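Local coordinates for protein chaperone CupB2 (Pseudomonas aeruginosa, PDB 3Q48) that probably acts as a periplasmic folding chaperone in the assembly of fimbriae, as other members of the immunoglobulin-like pilus chaperone family do, at residues E45-V50 against G94-I99; G34-F39 against E231-Y236; A62-G67 against L76-S81; V50-G55 against T87-N92. All blocks are in the same frame, centred on the assembly; numbering follows the deposited sequence.

Contact 1: E45-V50 against G94-I99; sequences EVTLRV and GAVLRI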
loop_
_atom_site.group_PDB
_atom_site.type_symbol
_atom_site.label_atom_id
_atom_site.label_comp_id
_atom_site.label_asym_id
_atom_site.label_seq_id
_atom_site.Cartn_x
_atom_site.Cartn_y
_atom_site.Cartn_z
ATOM N N GLU A 45 10.918 13.334 -7.869
ATOM C CA GLU A 45 10.328 13.464 -6.540
ATOM C C GLU A 45 8.797 13.549 -6.604
ATOM O O GLU A 45 8.252 13.906 -7.676
ATOM C CB GLU A 45 10.903 14.672 -5.806
ATOM C CG GLU A 45 10.446 15.993 -6.334
ATOM C CD GLU A 45 11.503 17.095 -6.141
ATOM O OE1 GLU A 45 12.725 16.789 -6.013
ATOM O OE2 GLU A 45 11.102 18.281 -6.124
ATOM N N VAL A 46 8.124 13.156 -5.498
ATOM C CA VAL A 46 6.668 13.329 -5.316
ATOM C C VAL A 46 6.442 13.886 -3.914
ATOM O O VAL A 46 7.182 13.525 -2.973
ATOM C CB VAL A 46 5.765 12.021 -5.534
ATOM C CG1 VAL A 46 6.072 11.286 -6.878
ATOM C CG2 VAL A 46 5.833 11.057 -4.367
ATOM N N THR A 47 5.453 14.768 -3.775
ATOM C CA THR A 47 5.117 15.373 -2.489
ATOM C C THR A 47 3.896 14.708 -1.869
ATOM O O THR A 47 3.219 13.925 -2.507
ATOM C CB THR A 47 4.858 16.894 -2.589
ATOM O OG1 THR A 47 3.692 17.107 -3.367
ATOM C CG2 THR A 47 5.984 17.606 -3.242
ATOM N N LEU A 48 3.623 15.042 -0.612
ATOM C CA LEU A 48 2.632 14.380 0.225
ATOM C C LEU A 48 2.317 15.350 1.346
ATOM O O LEU A 48 3.233 15.916 1.944
ATOM C CB LEU A 48 3.257 13.107 0.828
ATOM C CG LEU A 48 2.548 12.482 2.047
ATOM C CD1 LEU A 48 1.446 11.578 1.600
ATOM C CD2 LEU A 48 3.521 11.711 2.975
ATOM N N ARG A 49 1.036 15.542 1.646
ATOM C CA ARG A 49 0.633 16.426 2.758
ATOM C C ARG A 49 0.366 15.621 4.020
ATOM O O ARG A 49 -0.261 14.545 3.946
ATOM C CB ARG A 49 -0.593 17.251 2.405
ATOM C CG ARG A 49 -0.373 18.156 1.248
ATOM C CD ARG A 49 -1.651 18.918 0.969
ATOM N NE ARG A 49 -1.575 19.700 -0.271
ATOM C CZ ARG A 49 -2.545 20.503 -0.713
ATOM N NH1 ARG A 49 -3.666 20.643 -0.011
ATOM N NH2 ARG A 49 -2.399 21.171 -1.850
ATOM N N VAL A 50 0.860 16.132 5.154
ATOM C CA VAL A 50 0.495 15.625 6.456
ATOM C C VAL A 50 -0.146 16.734 7.275
ATOM O O VAL A 50 0.464 17.752 7.495
ATOM C CB VAL A 50 1.700 15.035 7.234
ATOM C CG1 VAL A 50 2.459 14.020 6.373
ATOM C CG2 VAL A 50 2.636 16.137 7.707
ATOM N N GLY A 94 -0.850 22.062 8.092
ATOM C CA GLY A 94 -0.332 20.917 7.386
ATOM C C GLY A 94 1.071 21.211 6.939
ATOM O O GLY A 94 1.415 22.370 6.672
ATOM N N ALA A 95 1.877 20.165 6.860
ATOM C CA ALA A 95 3.188 20.275 6.258
ATOM C C ALA A 95 3.258 19.457 4.993
ATOM O O ALA A 95 2.385 18.655 4.710
ATOM C CB ALA A 95 4.266 19.849 7.235
ATOM N N VAL A 96 4.309 19.673 4.231
ATOM C CA VAL A 96 4.474 19.030 2.966
ATOM C C VAL A 96 5.771 18.251 3.064
ATOM O O VAL A 96 6.835 18.828 3.388
ATOM C CB VAL A 96 4.647 20.074 1.842
ATOM C CG1 VAL A 96 4.895 19.351 0.483
ATOM C CG2 VAL A 96 3.440 21.054 1.769
ATOM N N LEU A 97 5.702 16.953 2.782
ATOM C CA LEU A 97 6.917 16.143 2.799
ATOM C C LEU A 97 7.254 15.865 1.373
ATOM O O LEU A 97 6.359 15.719 0.542
ATOM C CB LEU A 97 6.729 14.805 3.510
ATOM C CG LEU A 97 6.124 14.762 4.902
ATOM C CD1 LEU A 97 5.899 13.318 5.203
ATOM C CD2 LEU A 97 7.012 15.441 5.999
ATOM N N ARG A 98 8.547 15.760 1.100
ATOM C CA ARG A 98 9.026 15.601 -0.233
ATOM C C ARG A 98 9.789 14.311 -0.309
ATOM O O ARG A 98 10.763 14.124 0.401
ATOM C CB ARG A 98 9.893 16.805 -0.589
ATOM C CG ARG A 98 10.181 16.931 -2.016
ATOM C CD ARG A 98 11.039 18.114 -2.253
ATOM N NE ARG A 98 10.197 19.300 -2.344
ATOM C CZ ARG A 98 9.321 19.535 -3.330
ATOM N NH1 ARG A 98 9.144 18.663 -4.321
ATOM N NH2 ARG A 98 8.599 20.646 -3.319
ATOM N N ILE A 99 9.318 13.410 -1.172
ATOM C CA ILE A 99 9.990 12.109 -1.444
ATOM C C ILE A 99 10.779 12.093 -2.760
ATOM O O ILE A 99 10.193 12.245 -3.826
ATOM C CB ILE A 99 8.984 10.982 -1.431
ATOM C CG1 ILE A 99 8.198 11.035 -0.103
ATOM C CG2 ILE A 99 9.719 9.634 -1.639
ATOM C CD1 ILE A 99 6.963 10.135 -0.067
#
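Glu45 and Arg98 form a salt bridge across an antiparallel strand pair, with Glu45 OE2 2.7 Å from Arg98 NH1. The Arg98 chain leaves extended and then folds over at chi3 (-84°), which turns NE back toward 45-50, and the carboxylate and guanidinium planes end 51° apart. Thr47 CG2, anti to its own carbonyl carbon, lies over one face of that guanidinium, 3.5 Å from NH1. Long polar or beta-branched residues suit this exposed face, which Arg49 and Val96 share.

The other face is apolar. Leu48 and Leu97 run side by side, pointing the same way, with Leu48 CD2 3.6 Å from Leu97 CD1. Leu97 CD1 also meets Val50 CG1 at 3.7 Å, and there the two side chains cross at about a right angle. Small Ala95 fits beside Val50, its CB 4.1 Å from Val50 CG2. Backbone bonds join Val46 to Ile99, Leu48 to Leu97 and Val50 to Ala95 in both directions, and all but the weak one from Leu48 N are well formed.

Strand 45-52 forms one edge of its sheet, while 93-101 also pairs with 80-89. Inward, Leu48 and Ile99 reach Leu116, Leu97 reaches Ile118, and Val46 packs on Val37 and Phe39 of strand 36-40.

Contact 2: G34-F39 against E231-Y236; sequences GTRVVF and EVINDY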
loop_
_atom_site.group_PDB
_atom_site.type_symbol
_atom_site.label_atom_id
_atom_site.label_comp_id
_atom_site.label_asym_id
_atom_site.label_seq_id
_atom_site.Cartn_x
_atom_site.Cartn_y
_atom_site.Cartn_z
ATOM N N GLY A 34 -3.492 10.829 1.016
ATOM C CA GLY A 34 -2.802 9.776 1.775
ATOM C C GLY A 34 -3.488 8.561 2.372
ATOM O O GLY A 34 -4.029 8.629 3.484
ATOM N N THR A 35 -3.463 7.451 1.646
ATOM C CA THR A 35 -3.403 6.141 2.279
ATOM C C THR A 35 -2.226 5.344 1.659
ATOM O O THR A 35 -1.720 4.394 2.270
ATOM C CB THR A 35 -4.733 5.345 2.239
ATOM O OG1 THR A 35 -4.997 4.907 0.915
ATOM C CG2 THR A 35 -5.963 6.184 2.763
ATOM N N ARG A 36 -1.781 5.745 0.468
ATOM C CA ARG A 36 -0.622 5.120 -0.159
ATOM C C ARG A 36 0.093 6.159 -1.003
ATOM O O ARG A 36 -0.521 7.160 -1.360
ATOM C CB ARG A 36 -0.992 3.874 -1.023
ATOM C CG ARG A 36 -1.765 4.225 -2.307
ATOM C CD ARG A 36 -3.093 3.441 -2.452
ATOM N NE ARG A 36 -3.545 3.095 -1.135
ATOM C CZ ARG A 36 -3.557 1.860 -0.619
ATOM N NH1 ARG A 36 -3.234 0.753 -1.337
ATOM N NH2 ARG A 36 -3.995 1.733 0.629
ATOM N N VAL A 37 1.370 5.900 -1.331
ATOM C CA VAL A 37 2.128 6.759 -2.259
ATOM C C VAL A 37 2.494 5.998 -3.564
ATOM O O VAL A 37 3.046 4.910 -3.510
ATOM C CB VAL A 37 3.403 7.322 -1.587
ATOM C CG1 VAL A 37 4.213 8.093 -2.574
ATOM C CG2 VAL A 37 3.038 8.200 -0.312
ATOM N N VAL A 38 2.178 6.562 -4.730
ATOM C CA VAL A 38 2.596 5.961 -5.961
ATOM C C VAL A 38 3.762 6.758 -6.474
ATOM O O VAL A 38 3.691 7.994 -6.607
ATOM C CB VAL A 38 1.474 5.924 -6.986
ATOM C CG1 VAL A 38 1.983 5.345 -8.300
ATOM C CG2 VAL A 38 0.320 5.048 -6.460
ATOM N N PHE A 39 4.865 6.061 -6.729
ATOM C CA PHE A 39 6.014 6.757 -7.181
ATOM C C PHE A 39 6.275 6.309 -8.594
ATOM O O PHE A 39 6.731 5.187 -8.808
ATOM C CB PHE A 39 7.223 6.531 -6.283
ATOM C CG PHE A 39 8.284 7.536 -6.491
ATOM C CD1 PHE A 39 8.582 8.452 -5.496
ATOM C CD2 PHE A 39 8.990 7.593 -7.725
ATOM C CE1 PHE A 39 9.577 9.452 -5.692
ATOM C CE2 PHE A 39 10.008 8.583 -7.951
ATOM C CZ PHE A 39 10.276 9.529 -6.913
ATOM N N GLU A 231 -12.778 -6.571 -2.877
ATOM C CA GLU A 231 -12.679 -5.144 -3.074
ATOM C C GLU A 231 -11.240 -4.774 -3.013
ATOM O O GLU A 231 -10.538 -5.184 -2.084
ATOM C CB GLU A 231 -13.399 -4.360 -1.972
ATOM C CG GLU A 231 -14.904 -4.550 -1.952
ATOM C CD GLU A 231 -15.653 -3.623 -0.984
ATOM O OE1 GLU A 231 -15.054 -2.666 -0.439
ATOM O OE2 GLU A 231 -16.859 -3.842 -0.772
ATOM N N VAL A 232 -10.802 -3.937 -3.947
ATOM C CA VAL A 232 -9.440 -3.576 -3.989
ATOM C C VAL A 232 -9.262 -2.078 -3.880
ATOM O O VAL A 232 -10.109 -1.343 -4.330
ATOM C CB VAL A 232 -8.812 -4.127 -5.285
ATOM C CG1 VAL A 232 -8.908 -5.684 -5.279
ATOM C CG2 VAL A 232 -9.514 -3.596 -6.444
ATOM N N ILE A 233 -8.153 -1.636 -3.292
ATOM C CA ILE A 233 -7.839 -0.243 -3.107
ATOM C C ILE A 233 -7.045 0.277 -4.296
ATOM O O ILE A 233 -5.972 -0.244 -4.626
ATOM C CB ILE A 233 -7.065 -0.059 -1.787
ATOM C CG1 ILE A 233 -7.921 -0.545 -0.620
ATOM C CG2 ILE A 233 -6.716 1.439 -1.520
ATOM C CD1 ILE A 233 -7.147 -1.134 0.566
ATOM N N ASN A 234 -7.547 1.319 -4.950
ATOM C CA ASN A 234 -6.863 1.893 -6.088
ATOM C C ASN A 234 -5.758 2.838 -5.624
ATOM O O ASN A 234 -5.550 2.988 -4.442
ATOM C CB ASN A 234 -7.883 2.569 -7.042
ATOM C CG ASN A 234 -8.609 3.780 -6.422
ATOM O OD1 ASN A 234 -8.116 4.431 -5.508
ATOM N ND2 ASN A 234 -9.799 4.084 -6.940
ATOM N N ASP A 235 -5.077 3.500 -6.565
ATOM C CA ASP A 235 -3.954 4.430 -6.317
ATOM C C ASP A 235 -4.326 5.590 -5.405
ATOM O O ASP A 235 -3.459 6.108 -4.692
ATOM C CB ASP A 235 -3.470 5.022 -7.653
ATOM C CG ASP A 235 -2.530 4.081 -8.439
ATOM O OD1 ASP A 235 -2.213 2.929 -8.004
ATOM O OD2 ASP A 235 -2.090 4.531 -9.521
ATOM N N TYR A 236 -5.615 5.974 -5.432
ATOM C CA TYR A 236 -6.132 7.151 -4.679
ATOM C C TYR A 236 -6.908 6.802 -3.431
ATOM O O TYR A 236 -7.515 7.669 -2.815
ATOM C CB TYR A 236 -6.999 8.077 -5.572
ATOM C CG TYR A 236 -6.390 8.274 -6.946
ATOM C CD1 TYR A 236 -5.239 9.075 -7.107
ATOM C CD2 TYR A 236 -6.911 7.625 -8.076
ATOM C CE1 TYR A 236 -4.634 9.256 -8.354
ATOM C CE2 TYR A 236 -6.304 7.791 -9.340
ATOM C CZ TYR A 236 -5.158 8.618 -9.462
ATOM O OH TYR A 236 -4.543 8.829 -10.687
HETATM O O HOH W 1 -3.406 0.541 -4.070
#
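Arg36 and Ile233 meet across the cleft between the two immunoglobulin-like domains of this PapD-family chaperone, Arg36 from the N-terminal domain, Ile233 from the end of strand 227-233 of the C-terminal domain. The two side chains slant across each other. Ile233 CG2, anti to its own backbone N, sits 3.3 Å above the guanidinium plane, over its centre, so a methyl rests on the face of the cation. The Arg36 chain bends at chi2, and chi3 (27°) then sets NE beside Thr35, where it gives a hydrogen bond of 3.1 Å to OG1, lying in the guanidinium plane. That bond helps to fix the group's rotation. A water spans the cleft: Arg36 NH1 donates to it, and it donates to Ile233 O, both at 2.7 Å. Arg36 CD also lies 3.2 Å from Asn234 O.

Further along, Val38 and Asp235 cross at about a right angle, Val38 CG2 lying 3.6 Å from Asp235 CG; the carboxylate itself is paired with Arg145 of strand 136-145. Asn234 shapes the turn after strand 227-233 as an Asx turn: its OD1 accepts from Tyr236 N at 2.9 Å, the donor standing above the carbonyl plane.

Contact 3: A62-G67 against L76-S81; sequences AWIDDG and LQVPFS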
loop_
_atom_site.group_PDB
_atom_site.type_symbol
_atom_site.label_atom_id
_atom_site.label_comp_id
_atom_site.label_asym_id
_atom_site.label_seq_id
_atom_site.Cartn_x
_atom_site.Cartn_y
_atom_site.Cartn_z
ATOM N N ALA A 62 9.568 11.396 9.494
ATOM C CA ALA A 62 9.199 10.670 8.310
ATOM C C ALA A 62 10.454 9.971 7.822
ATOM O O ALA A 62 11.528 10.542 7.902
ATOM C CB ALA A 62 8.695 11.641 7.276
ATOM N N TRP A 63 10.315 8.734 7.335
ATOM C CA TRP A 63 11.424 7.905 6.843
ATOM C C TRP A 63 10.828 6.735 6.091
ATOM O O TRP A 63 9.690 6.316 6.386
ATOM C CB TRP A 63 12.365 7.415 7.991
ATOM C CG TRP A 63 11.884 6.277 8.833
ATOM C CD1 TRP A 63 12.172 4.957 8.661
ATOM C CD2 TRP A 63 11.049 6.347 9.998
ATOM N NE1 TRP A 63 11.580 4.197 9.646
ATOM C CE2 TRP A 63 10.875 5.020 10.472
ATOM C CE3 TRP A 63 10.415 7.402 10.681
ATOM C CZ2 TRP A 63 10.088 4.711 11.569
ATOM C CZ3 TRP A 63 9.633 7.102 11.792
ATOM C CH2 TRP A 63 9.481 5.757 12.231
ATOM N N ILE A 64 11.617 6.189 5.164
ATOM C CA ILE A 64 11.225 5.062 4.341
ATOM C C ILE A 64 12.014 3.808 4.635
ATOM O O ILE A 64 13.245 3.851 4.779
ATOM C CB ILE A 64 11.332 5.441 2.839
ATOM C CG1 ILE A 64 10.198 6.438 2.492
ATOM C CG2 ILE A 64 11.196 4.238 1.961
ATOM C CD1 ILE A 64 10.620 7.413 1.585
ATOM N N ASP A 65 11.308 2.685 4.736
ATOM C CA ASP A 65 11.994 1.418 4.818
ATOM C C ASP A 65 11.537 0.442 3.714
ATOM O O ASP A 65 10.689 0.796 2.918
ATOM C CB ASP A 65 11.953 0.857 6.246
ATOM C CG ASP A 65 10.599 0.316 6.639
ATOM O OD1 ASP A 65 10.129 -0.658 6.020
ATOM O OD2 ASP A 65 10.029 0.838 7.615
ATOM N N ASP A 66 12.142 -0.740 3.631
ATOM C CA ASP A 66 11.858 -1.665 2.527
ATOM C C ASP A 66 11.120 -2.871 3.036
ATOM O O ASP A 66 11.071 -3.872 2.347
ATOM C CB ASP A 66 13.150 -2.124 1.843
ATOM C CG ASP A 66 14.081 -2.912 2.804
ATOM O OD1 ASP A 66 13.710 -3.111 3.994
ATOM O OD2 ASP A 66 15.183 -3.323 2.377
ATOM N N GLY A 67 10.582 -2.768 4.251
ATOM C CA GLY A 67 9.739 -3.797 4.911
ATOM C C GLY A 67 10.292 -4.266 6.257
ATOM O O GLY A 67 9.552 -4.749 7.120
ATOM N N LEU A 76 19.576 0.203 5.663
ATOM C CA LEU A 76 18.870 -0.490 4.577
ATOM C C LEU A 76 19.212 0.120 3.210
ATOM O O LEU A 76 18.979 -0.507 2.182
ATOM C CB LEU A 76 17.358 -0.435 4.803
ATOM C CG LEU A 76 16.764 -0.995 6.095
ATOM C CD1 LEU A 76 15.275 -1.056 5.965
ATOM C CD2 LEU A 76 17.328 -2.382 6.403
ATOM N N GLN A 77 19.745 1.349 3.216
ATOM C CA GLN A 77 20.126 2.075 2.014
ATOM C C GLN A 77 19.027 2.006 0.954
ATOM O O GLN A 77 19.299 1.687 -0.193
ATOM C CB GLN A 77 21.458 1.544 1.468
ATOM C CG GLN A 77 22.668 1.737 2.425
ATOM C CD GLN A 77 23.656 2.823 1.958
ATOM O OE1 GLN A 77 23.841 3.858 2.621
ATOM N NE2 GLN A 77 24.310 2.574 0.819
ATOM N N VAL A 78 17.780 2.279 1.342
ATOM C CA VAL A 78 16.698 2.369 0.382
ATOM C C VAL A 78 16.933 3.605 -0.474
ATOM O O VAL A 78 17.440 4.620 0.039
ATOM C CB VAL A 78 15.318 2.442 1.045
ATOM C CG1 VAL A 78 15.132 1.268 1.994
ATOM C CG2 VAL A 78 15.105 3.780 1.731
ATOM N N PRO A 79 16.567 3.530 -1.774
ATOM C CA PRO A 79 16.833 4.615 -2.705
ATOM C C PRO A 79 15.856 5.783 -2.603
ATOM O O PRO A 79 15.624 6.467 -3.578
ATOM C CB PRO A 79 16.670 3.940 -4.064
ATOM C CG PRO A 79 15.621 2.960 -3.844
ATOM C CD PRO A 79 15.764 2.477 -2.412
ATOM N N PHE A 80 15.289 6.008 -1.432
ATOM C CA PHE A 80 14.439 7.175 -1.243
ATOM C C PHE A 80 14.920 8.017 -0.060
ATOM O O PHE A 80 15.465 7.485 0.892
ATOM C CB PHE A 80 12.971 6.764 -1.101
ATOM C CG PHE A 80 12.454 5.980 -2.260
ATOM C CD1 PHE A 80 12.027 6.627 -3.396
ATOM C CD2 PHE A 80 12.412 4.585 -2.209
ATOM C CE1 PHE A 80 11.560 5.938 -4.470
ATOM C CE2 PHE A 80 11.954 3.838 -3.300
ATOM C CZ PHE A 80 11.527 4.524 -4.441
ATOM N N SER A 81 14.769 9.331 -0.158
ATOM C CA SER A 81 14.940 10.209 0.974
ATOM C C SER A 81 13.615 10.962 1.223
ATOM O O SER A 81 12.818 11.114 0.327
ATOM C CB SER A 81 16.083 11.175 0.705
ATOM O OG SER A 81 15.690 12.104 -0.301
#
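Ile64 lies across from Phe80 and Asp65 across from Val78, their CA atoms 6.8 and 6.5 Å apart, so strands 58-65 and 80-89, neighbours in the immunoglobulin-like N-terminal domain, have diverged at this end and no backbone hydrogen bond joins the segments.

Side chains make the contact instead. Ile64 carries most of it with two branches. Its CG2, anti to the backbone N, meets Val78 CG2 at 3.9 Å, while CD1 at the end of the longer arm reaches Phe80 CB at 3.6 Å. Branched aliphatic residues suit this place because each presents methyls in two directions: Val78 CG2 also rests against Ile64 O, and its CG1 packs on Asp66 CB.

Further out, Leu76 CD1 lies 3.8 Å from Asp65 CB and 3.2 Å from Asp66 OD1, a close approach of a methyl to a carboxylate oxygen. In Asp65, chi1 (74°) sets CG between its own N and carbonyl carbon; from there OD1 accepts from Gly67 N at 2.8 Å on its anti lone pair, an Asx turn at the end of the strand. Gly67 suits the turn: at its backbone angles a CB would press on the carbonyl O of Asp66. Asp65 OD2 is held by a salt bridge to Arg139 and a hydrogen bond from Asn117, so this buried carboxylate is well satisfied.

The end of the Phe80 side chain leads away from 62-67, its ring edge-to-face with Phe114 and meeting Phe39 and Tyr101. Ile64 itself packs on Leu116, Ile99 and Leu142, of strands 112-121, 93-101 and 136-145.

Contact 4: V50-G55 against T87-N92; sequences VSNTSG and TRVEPN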
loop_
_atom_site.group_PDB
_atom_site.type_symbol
_atom_site.label_atom_id
_atom_site.label_comp_id
_atom_site.label_asym_id
_atom_site.label_seq_id
_atom_site.Cartn_x
_atom_site.Cartn_y
_atom_site.Cartn_z
ATOM N N VAL A 50 0.860 16.132 5.154
ATOM C CA VAL A 50 0.495 15.625 6.456
ATOM C C VAL A 50 -0.146 16.734 7.275
ATOM O O VAL A 50 0.464 17.752 7.495
ATOM C CB VAL A 50 1.700 15.035 7.234
ATOM C CG1 VAL A 50 2.459 14.020 6.373
ATOM C CG2 VAL A 50 2.636 16.137 7.707
ATOM N N SER A 51 -1.381 16.529 7.713
ATOM C CA SER A 51 -2.148 17.514 8.469
ATOM C C SER A 51 -2.102 17.249 9.961
ATOM O O SER A 51 -2.106 16.099 10.416
ATOM C CB SER A 51 -3.621 17.501 8.068
ATOM O OG SER A 51 -3.792 17.743 6.691
ATOM N N ASN A 52 -2.056 18.338 10.720
ATOM C CA ASN A 52 -2.162 18.289 12.169
ATOM C C ASN A 52 -3.567 18.763 12.510
ATOM O O ASN A 52 -3.908 19.959 12.378
ATOM C CB ASN A 52 -1.076 19.150 12.799
ATOM C CG ASN A 52 -1.231 19.301 14.264
ATOM O OD1 ASN A 52 -2.125 18.714 14.855
ATOM N ND2 ASN A 52 -0.361 20.109 14.880
ATOM N N THR A 53 -4.410 17.810 12.902
ATOM C CA THR A 53 -5.829 18.140 13.060
ATOM C C THR A 53 -6.155 18.721 14.448
ATOM O O THR A 53 -7.180 19.404 14.624
ATOM C CB THR A 53 -6.747 16.969 12.647
ATOM O OG1 THR A 53 -8.036 17.489 12.315
ATOM C CG2 THR A 53 -6.839 15.906 13.749
ATOM N N SER A 54 -5.236 18.500 15.393
ATOM C CA SER A 54 -5.334 19.012 16.764
ATOM C C SER A 54 -5.043 20.535 16.955
ATOM O O SER A 54 -4.817 21.292 15.982
ATOM C CB SER A 54 -4.413 18.187 17.658
ATOM O OG SER A 54 -3.084 18.655 17.557
ATOM N N GLY A 55 -5.046 20.972 18.213
ATOM C CA GLY A 55 -4.877 22.380 18.539
ATOM C C GLY A 55 -3.495 22.728 19.060
ATOM O O GLY A 55 -3.264 23.891 19.413
ATOM N N THR A 87 9.564 17.439 10.987
ATOM C CA THR A 87 8.880 18.696 10.717
ATOM C C THR A 87 7.826 19.099 11.791
ATOM O O THR A 87 7.163 18.284 12.416
ATOM C CB THR A 87 8.425 18.774 9.233
ATOM O OG1 THR A 87 7.847 20.049 8.979
ATOM C CG2 THR A 87 7.438 17.726 8.902
ATOM N N ARG A 88 7.793 20.378 12.091
ATOM C CA ARG A 88 6.756 20.946 12.897
ATOM C C ARG A 88 5.497 21.092 12.031
ATOM O O ARG A 88 5.571 21.487 10.852
ATOM C CB ARG A 88 7.195 22.330 13.323
ATOM C CG ARG A 88 6.459 22.850 14.521
ATOM C CD ARG A 88 6.654 24.353 14.635
ATOM N NE ARG A 88 6.398 24.743 16.021
ATOM C CZ ARG A 88 5.340 25.435 16.400
ATOM N NH1 ARG A 88 4.457 25.847 15.489
ATOM N NH2 ARG A 88 5.181 25.717 17.683
ATOM N N VAL A 89 4.343 20.789 12.608
ATOM C CA VAL A 89 3.111 20.919 11.881
ATOM C C VAL A 89 2.209 21.771 12.759
ATOM O O VAL A 89 1.872 21.366 13.866
ATOM C CB VAL A 89 2.484 19.533 11.616
ATOM C CG1 VAL A 89 1.317 19.641 10.640
ATOM C CG2 VAL A 89 3.555 18.508 11.102
ATOM N N GLU A 90 1.824 22.941 12.256
ATOM C CA GLU A 90 0.993 23.874 12.987
ATOM C C GLU A 90 -0.301 23.246 13.462
ATOM O O GLU A 90 -0.796 22.306 12.847
ATOM C CB GLU A 90 0.607 25.114 12.149
ATOM C CG GLU A 90 1.716 26.061 11.740
ATOM C CD GLU A 90 2.642 26.488 12.876
ATOM O OE1 GLU A 90 2.165 26.832 13.983
ATOM O OE2 GLU A 90 3.868 26.482 12.636
ATOM N N PRO A 91 -0.863 23.786 14.555
ATOM C CA PRO A 91 -2.251 23.480 14.895
ATOM C C PRO A 91 -3.191 23.814 13.726
ATOM O O PRO A 91 -3.098 24.895 13.131
ATOM C CB PRO A 91 -2.537 24.373 16.113
ATOM C CG PRO A 91 -1.283 25.174 16.349
ATOM C CD PRO A 91 -0.170 24.507 15.628
ATOM N N ASN A 92 -4.064 22.865 13.385
ATOM C CA ASN A 92 -5.008 22.998 12.259
ATOM C C ASN A 92 -4.288 23.458 11.013
ATOM O O ASN A 92 -4.648 24.478 10.419
ATOM C CB ASN A 92 -6.150 23.968 12.582
ATOM C CG ASN A 92 -6.770 23.720 13.953
ATOM O OD1 ASN A 92 -6.691 24.593 14.840
ATOM N ND2 ASN A 92 -7.378 22.529 14.142
#
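Asn52 reaches across to Val89 with its carboxamide, ND2 donating to Val89 O at 2.8 Å with an N-H...O angle of 163°. CG lies anti to the backbone N (chi1 172°), which carries the amide toward 87-92. The acceptor sits in the amide plane, though the donor stands well above the plane of the Val89 carbonyl. ND2 also gives a hydrogen bond to Thr56 O. OD1 accepts from Ser54 OG at 2.9 Å, on a lone pair in the carbonyl plane, and more weakly from Ser54 N. An asparagine suits this buried position, since it can donate and accept at once.

Backbone groups make the second link: Asn92 N donates to Ser54 O at 3.1 Å, nearly along the C=O axis. Asn92 has a positive phi (49°), a conformation asparagine tolerates well. Beside these bonds Val89 CG1 lies 3.3 Å from Asn52 CB, and Pro91 CB rests against Gly55 O.

Within 87-92, the exposed Arg88 and Glu90 form a salt bridge. Strands 50-52 and 87-89, axes 8.0 Å apart, do not pair; the turns after them are joined instead by the Asn52 amide, which also reaches Thr56 just before strand 58-65, and by the Asn92-Ser54 backbone bond.

In the fold
Contacts 1, 3 and 4 all belong to the N-terminal domain and are partly buried, whereas contact 2 is a surface contact joining that domain to the C-terminal one. Contact 1 alone is a regular strand ladder, with an apolar inner face and a largely polar, solvent-exposed outer one. Contact 4 shares Val50 with it and continues strand 45-52 into a loop, where a side-chain amide replaces the ladder. Contact 3 uses the other end of strand 80-89 and relies on aliphatic packing. Contact 2 uses an arginine face, a methyl and a bridging water. Phe39 of strand 36-40 touches Ile99 and Phe80, linking contacts 1, 2 and 3 through the core.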